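Local structure of tyrosine recombinase XerH (Helicobacter pylori, 5JJV) at the interface of chains A and B. The protein catalyses the cutting and rejoining of DNA at the difH site as a site-specific tyrosine recombinase, and takes part in chromosome segregation. Residues are numbered along the deposited sequence; one frame, centred on the assembly and turned at random. Chains: chain A/B, Tyrosine recombinase XerH.

The interface of chains A and B. Residues chain A 107-108, 111-112, 115, 160; chain B 26, 29-30.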
ATOM      1  N   GLU A 107      15.389 -15.781 -12.443  1.00 63.81           N
ATOM      2  CA  GLU A 107      15.153 -14.346 -12.553  1.00 63.93           C
ATOM      3  C   GLU A 107      16.444 -13.579 -12.826  1.00 63.70           C
ATOM      4  O   GLU A 107      16.411 -12.448 -13.309  1.00 63.41           O
ATOM      5  CB  GLU A 107      14.481 -13.818 -11.285  1.00 66.37           C
ATOM      6  CG  GLU A 107      13.091 -14.384 -11.054  1.00 68.67           C
ATOM      7  CD  GLU A 107      12.398 -13.764  -9.859  1.00 72.34           C
ATOM      8  OE1 GLU A 107      12.997 -12.875  -9.218  1.00 79.21           O
ATOM      9  OE2 GLU A 107      11.253 -14.166  -9.562  1.00 69.72           O
ATOM     10  N   VAL A 108      17.577 -14.200 -12.523  1.00 66.17           N
ATOM     11  CA  VAL A 108      18.873 -13.585 -12.782  1.00 66.85           C
ATOM     12  C   VAL A 108      19.175 -13.582 -14.279  1.00 67.96           C
ATOM     13  O   VAL A 108      19.705 -12.607 -14.815  1.00 66.59           O
ATOM     14  CB  VAL A 108      19.996 -14.310 -12.023  1.00 62.90           C
ATOM     15  CG1 VAL A 108      21.333 -13.649 -12.294  1.00 62.93           C
ATOM     16  CG2 VAL A 108      19.698 -14.310 -10.533  1.00 61.08           C
ATOM     17  N   ALA A 111      16.842 -11.047 -15.882  1.00 62.07           N
ATOM     18  CA  ALA A 111      17.321  -9.691 -15.656  1.00 61.22           C
ATOM     19  C   ALA A 111      18.332  -9.307 -16.729  1.00 63.40           C
ATOM     20  O   ALA A 111      18.317  -8.184 -17.236  1.00 60.22           O
ATOM     21  CB  ALA A 111      17.939  -9.565 -14.273  1.00 61.33           C
ATOM     22  N   GLU A 112      19.204 -10.250 -17.071  1.00 60.15           N
ATOM     23  CA  GLU A 112      20.196 -10.033 -18.116  1.00 62.43           C
ATOM     24  C   GLU A 112      19.522  -9.845 -19.469  1.00 65.03           C
ATOM     25  O   GLU A 112      19.950  -9.021 -20.275  1.00 68.73           O
ATOM     26  CB  GLU A 112      21.182 -11.199 -18.181  1.00 61.66           C
ATOM     27  CG  GLU A 112      22.351 -10.958 -19.125  1.00 64.17           C
ATOM     28  CD  GLU A 112      23.226 -12.183 -19.299  1.00 71.11           C
ATOM     29  OE1 GLU A 112      24.460 -12.062 -19.139  1.00 73.24           O
ATOM     30  OE2 GLU A 112      22.682 -13.266 -19.604  1.00 71.69           O
ATOM     31  N   SER A 115      17.836  -6.339 -19.678  1.00 59.35           N
ATOM     32  CA  SER A 115      18.839  -5.291 -19.818  1.00 61.05           C
ATOM     33  C   SER A 115      19.341  -5.174 -21.252  1.00 65.93           C
ATOM     34  O   SER A 115      19.471  -4.073 -21.788  1.00 67.46           O
ATOM     35  CB  SER A 115      20.016  -5.551 -18.876  1.00 61.17           C
ATOM     36  OG  SER A 115      21.066  -4.629 -19.109  1.00 63.34           O
ATOM     37  N   ASN A 160      12.778  -7.592  -8.417  1.00 72.74           N
ATOM     38  CA  ASN A 160      14.011  -6.836  -8.215  1.00 80.21           C
ATOM     39  C   ASN A 160      14.480  -6.086  -9.457  1.00 78.48           C
ATOM     40  O   ASN A 160      15.617  -5.616  -9.511  1.00 83.12           O
ATOM     41  CB  ASN A 160      15.123  -7.768  -7.732  1.00 87.52           C
ATOM     42  CG  ASN A 160      14.870  -8.308  -6.339  1.00 93.67           C
ATOM     43  OD1 ASN A 160      14.127  -9.275  -6.159  1.00 97.95           O
ATOM     44  ND2 ASN A 160      15.490  -7.687  -5.342  1.00 96.33           N
TER
ATOM     45  N   TYR B  26      24.889  -8.841 -11.816  1.00 63.07           N
ATOM     46  CA  TYR B  26      23.436  -8.922 -11.745  1.00 60.61           C
ATOM     47  C   TYR B  26      22.832  -7.556 -11.441  1.00 61.62           C
ATOM     48  O   TYR B  26      21.775  -7.202 -11.967  1.00 60.59           O
ATOM     49  CB  TYR B  26      23.001  -9.936 -10.685  1.00 56.93           C
ATOM     50  CG  TYR B  26      21.553  -9.794 -10.277  1.00 54.58           C
ATOM     51  CD1 TYR B  26      20.532 -10.235 -11.108  1.00 56.06           C
ATOM     52  CD2 TYR B  26      21.207  -9.213  -9.063  1.00 54.60           C
ATOM     53  CE1 TYR B  26      19.205 -10.104 -10.742  1.00 62.09           C
ATOM     54  CE2 TYR B  26      19.882  -9.077  -8.688  1.00 58.43           C
ATOM     55  CZ  TYR B  26      18.887  -9.524  -9.532  1.00 59.20           C
ATOM     56  OH  TYR B  26      17.569  -9.394  -9.165  1.00 54.65           O
ATOM     57  N   THR B  29      22.445  -5.204 -14.290  1.00 60.13           N
ATOM     58  CA  THR B  29      21.342  -5.538 -15.185  1.00 61.14           C
ATOM     59  C   THR B  29      19.989  -5.250 -14.541  1.00 58.12           C
ATOM     60  O   THR B  29      18.970  -5.173 -15.228  1.00 58.84           O
ATOM     61  CB  THR B  29      21.383  -7.020 -15.605  1.00 62.37           C
ATOM     62  OG1 THR B  29      21.020  -7.847 -14.492  1.00 61.16           O
ATOM     63  CG2 THR B  29      22.772  -7.402 -16.083  1.00 64.12           C
ATOM     64  N   SER B  30      19.985  -5.088 -13.221  1.00 56.24           N
ATOM     65  CA  SER B  30      18.741  -4.921 -12.477  1.00 60.84           C
ATOM     66  C   SER B  30      18.540  -3.492 -11.979  1.00 58.26           C
ATOM     67  O   SER B  30      17.407  -3.040 -11.830  1.00 59.70           O
ATOM     68  CB  SER B  30      18.696  -5.891 -11.295  1.00 61.46           C
ATOM     69  OG  SER B  30      19.799  -5.691 -10.431  1.00 64.13           O
TER
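B:Tyr26 reaches over helix 107-118 of chain A with the CD1-CE1 side of its ring, meeting A:Val108 and A:Ala111. The pair illustrates how a tyrosine recombinase of the phage integrase family can join two protomers on DNA through side-chain packing: helix 107-118 of the core-binding region of chain A, with loop residue A:Asn160, meets helix 12-30 of chain B. The centre of the patch is about 34 Å from A:Arg214, a catalytic arginine of the family, and its part may be in assembly. In B:Tyr26, CG stands anti to the backbone N (chi1 164°), which lays the CD1-CE1 side of the ring against A:Val108 and A:Ala111. The A:Val108 side chain crosses it at about a right angle, and its CG1 methyl touches ring atom CD1 at 3.7 Å. One turn on, the methyl CB of A:Ala111 lies 3.8 Å from CE1 of the same ring. The two methyls bracket this side of the ring from opposite sides of its plane. At the tip, the phenol OH of B:Tyr26 comes to 3.3 Å from CB of A:Asn160. The methylene makes the nearer approach, and the amide plane is turned 58° from the ring.

B:Thr29, near the end of helix 12-30, extends the contact along the helix of chain A. Its OG1 sits between the backbone N and the carbonyl carbon (chi1 72°) and points back to its own helix, donating to the carbonyl O of B:Tyr26 at 2.7 Å. This hydroxyl oxygen, OG1 of B:Thr29, also packs against CB of A:Ala111, 3.5 Å away, while CB of B:Thr29 rests 3.8 Å from CB of A:Ser115. A second hydroxyl, OG of B:Ser30, reaches the B:Tyr26 carbonyl O from the opposite face of its plane, at 2.9 Å. This OG also lies above one face of the tyrosine ring, towards its rim, on the same side as A:Ala111 CB. The hydroxyls of B:Thr29 and B:Ser30 both bond within chain B, and no hydrogen bond crosses this patch.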